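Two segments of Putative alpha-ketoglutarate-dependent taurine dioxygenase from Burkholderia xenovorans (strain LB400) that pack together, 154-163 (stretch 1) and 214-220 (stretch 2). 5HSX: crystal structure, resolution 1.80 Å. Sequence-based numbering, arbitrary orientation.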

# COMPACT_ATOMS: atom_id res chain seq x y z
N ASN B 154 -2.48 5.36 9.74
CA ASN B 154 -2.91 6.40 10.66
C ASN B 154 -3.85 5.78 11.68
O ASN B 154 -5.02 5.51 11.39
CB ASN B 154 -3.58 7.53 9.87
CG ASN B 154 -4.07 8.66 10.74
OD1 ASN B 154 -4.24 8.51 11.95
ND2 ASN B 154 -4.32 9.80 10.11
N LEU B 155 -3.36 5.55 12.91
CA LEU B 155 -4.16 4.89 13.94
C LEU B 155 -5.25 5.80 14.50
O LEU B 155 -6.21 5.30 15.10
CB LEU B 155 -3.26 4.41 15.08
CG LEU B 155 -2.18 3.41 14.63
CD1 LEU B 155 -1.35 2.98 15.84
CD2 LEU B 155 -2.80 2.23 13.96
N VAL B 156 -5.13 7.11 14.32
CA VAL B 156 -6.16 8.02 14.80
C VAL B 156 -7.35 8.00 13.84
O VAL B 156 -8.51 7.85 14.25
CB VAL B 156 -5.59 9.44 14.95
CG1 VAL B 156 -6.72 10.43 15.21
CG2 VAL B 156 -4.56 9.48 16.10
N ALA B 157 -7.06 8.12 12.54
CA ALA B 157 -8.11 7.94 11.53
C ALA B 157 -8.79 6.59 11.69
O ALA B 157 -10.02 6.49 11.60
CB ALA B 157 -7.51 8.09 10.13
N ALA B 158 -8.00 5.53 11.91
CA ALA B 158 -8.59 4.20 12.06
C ALA B 158 -9.54 4.14 13.25
O ALA B 158 -10.65 3.62 13.14
CB ALA B 158 -7.49 3.14 12.19
N TYR B 159 -9.13 4.69 14.40
CA TYR B 159 -10.03 4.75 15.54
C TYR B 159 -11.32 5.46 15.18
O TYR B 159 -12.42 4.99 15.50
CB TYR B 159 -9.36 5.44 16.74
CG TYR B 159 -10.32 5.68 17.91
CD1 TYR B 159 -10.59 4.66 18.83
CD2 TYR B 159 -10.96 6.91 18.09
CE1 TYR B 159 -11.47 4.85 19.89
CE2 TYR B 159 -11.84 7.11 19.16
CZ TYR B 159 -12.08 6.08 20.06
OH TYR B 159 -12.95 6.26 21.12
N GLN B 160 -11.20 6.63 14.54
CA GLN B 160 -12.37 7.46 14.29
C GLN B 160 -13.33 6.77 13.33
O GLN B 160 -14.54 7.03 13.39
CB GLN B 160 -11.93 8.82 13.75
CG GLN B 160 -11.30 9.70 14.83
CD GLN B 160 -10.65 10.95 14.28
OE1 GLN B 160 -10.76 11.25 13.09
NE2 GLN B 160 -9.95 11.69 15.14
N LYS B 161 -12.82 5.89 12.47
CA LYS B 161 -13.64 5.20 11.48
C LYS B 161 -14.31 3.94 12.02
O LYS B 161 -15.18 3.39 11.35
CB LYS B 161 -12.81 4.84 10.25
N LEU B 162 -13.92 3.46 13.20
CA LEU B 162 -14.74 2.46 13.87
C LEU B 162 -16.12 3.05 14.11
O LEU B 162 -16.26 4.26 14.32
CB LEU B 162 -14.13 2.05 15.22
CG LEU B 162 -12.75 1.37 15.20
CD1 LEU B 162 -12.29 1.19 16.65
CD2 LEU B 162 -12.84 0.03 14.50
N SER B 163 -17.15 2.20 14.07
CA SER B 163 -18.47 2.68 14.43
C SER B 163 -18.50 3.11 15.90
O SER B 163 -17.67 2.68 16.72
CB SER B 163 -19.53 1.60 14.20
OG SER B 163 -19.34 0.48 15.06
N GLY B 214 -4.55 15.21 22.15
CA GLY B 214 -5.77 14.72 22.76
C GLY B 214 -6.55 13.74 21.90
O GLY B 214 -7.61 13.27 22.34
N GLU B 215 -6.06 13.43 20.70
CA GLU B 215 -6.74 12.47 19.84
C GLU B 215 -6.59 11.05 20.39
O GLU B 215 -5.68 10.75 21.16
CB GLU B 215 -6.18 12.53 18.42
CG GLU B 215 -6.36 13.88 17.74
CD GLU B 215 -5.44 14.05 16.54
OE1 GLU B 215 -4.20 13.96 16.71
OE2 GLU B 215 -5.95 14.25 15.42
N ARG B 216 -7.51 10.19 19.98
CA ARG B 216 -7.47 8.78 20.36
C ARG B 216 -6.93 7.95 19.20
O ARG B 216 -7.43 8.04 18.08
CB ARG B 216 -8.86 8.29 20.76
CG ARG B 216 -9.32 8.95 22.05
CD ARG B 216 -10.72 8.59 22.39
NE ARG B 216 -11.14 9.29 23.61
CZ ARG B 216 -12.28 9.04 24.25
NH1 ARG B 216 -13.11 8.11 23.78
NH2 ARG B 216 -12.58 9.73 25.35
N ALA B 217 -5.92 7.14 19.49
CA ALA B 217 -5.32 6.24 18.51
C ALA B 217 -5.71 4.80 18.80
O ALA B 217 -5.69 4.37 19.95
CB ALA B 217 -3.79 6.36 18.51
N LEU B 218 -6.03 4.05 17.74
CA LEU B 218 -6.31 2.62 17.87
C LEU B 218 -4.96 1.91 18.00
O LEU B 218 -4.29 1.63 17.01
CB LEU B 218 -7.13 2.13 16.68
CG LEU B 218 -7.68 0.71 16.66
CD1 LEU B 218 -8.47 0.42 17.93
CD2 LEU B 218 -8.55 0.49 15.41
N TYR B 219 -4.56 1.64 19.25
CA TYR B 219 -3.17 1.35 19.59
C TYR B 219 -2.93 -0.16 19.55
O TYR B 219 -2.62 -0.80 20.55
CB TYR B 219 -2.86 1.92 20.97
CG TYR B 219 -1.40 2.16 21.30
CD1 TYR B 219 -0.65 3.08 20.58
CD2 TYR B 219 -0.79 1.51 22.37
CE1 TYR B 219 0.68 3.33 20.89
CE2 TYR B 219 0.54 1.75 22.69
CZ TYR B 219 1.27 2.66 21.95
OH TYR B 219 2.59 2.92 22.28
N VAL B 220 -3.04 -0.73 18.34
CA VAL B 220 -3.18 -2.18 18.21
C VAL B 220 -1.95 -2.85 17.61
O VAL B 220 -2.02 -4.03 17.25
CB VAL B 220 -4.44 -2.56 17.40
CG1 VAL B 220 -5.71 -2.20 18.18
CG2 VAL B 220 -4.45 -1.89 16.02
O HOH W 1 -10.01 11.39 18.40
O HOH W 2 -8.54 14.14 14.72

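A short helix beginning at Leu-155 lies across the strand 216-218 at 90°, their axes approaching to 5.6 Å, and the two stretches bury 550 Å² between them. Backbone polar contacts fix the crossing. Leu-218 N donates a nearly straight hydrogen bond to Leu-155 O (2.9 Å, 178° at the hydrogen); because the same carbonyl also accepts from Tyr-159 N at 3.1 Å within the helix, Leu-155 O serves helix and strand at once. Close by, Val-156 CA sits 3.5 Å from Arg-216 O in a CA-H...O contact. The main chains come close here, the CA atoms of Val-156 and Ala-217 lying 4.2 Å apart.

Apolar packing fills the space around these contacts. Ala-217 CB lies 4.0 Å from both Leu-155 CB and Val-156 CG2, so one carbon meets two successive helix residues. Leu-218, whose CB points toward the helix, has the largest covered area of the contact, 103 Å². With chi1 t and chi2 p, it places CD2 4.0 Å from Leu-162 CD1 and 4.3 Å from Ala-158 CB, while its CB rests 4.0 Å from Tyr-159 CB. The short side chain of Ala-158 contributes one methyl to this buried cluster. Val-156, chi1 t, also sets CG1 3.9 Å from Glu-215 CB, using the aliphatic base of an acidic side chain.

Tyr-159 and Arg-216 combine a CH-pi contact with a hydrogen bond. Arg-216 CB lies over one face of the tyrosine ring, 3.8 Å from its centroid and 21° off the normal. The rest of the arginine runs out nearly extended, chi2 and chi3 both t, so that its NH1 donates to Tyr-159 OH at 3.2 Å (164°), the hydroxyl lying at the guanidinium edge. The tyrosine is thus buried without leaving its hydroxyl unpaired; this atom is also hydrogen-bonded elsewhere in the structure.

Two waters extend the contact at Gln-160, an exposed residue whose CB points sideways but whose end comes nearer to the other stretch. Water 1 accepts from Gln-160 NE2 (3.3 Å) and from Arg-216 N (3.2 Å); water 2 accepts from Gln-160 NE2 (2.9 Å) and donates to Glu-215 OE2 (2.7 Å).

Asn-154 supports the helix rather than touching the strand: its OD1 caps the N terminus, accepting from Ala-157 N at 2.9 Å and, weakly, from Val-156 N at 2.9 Å.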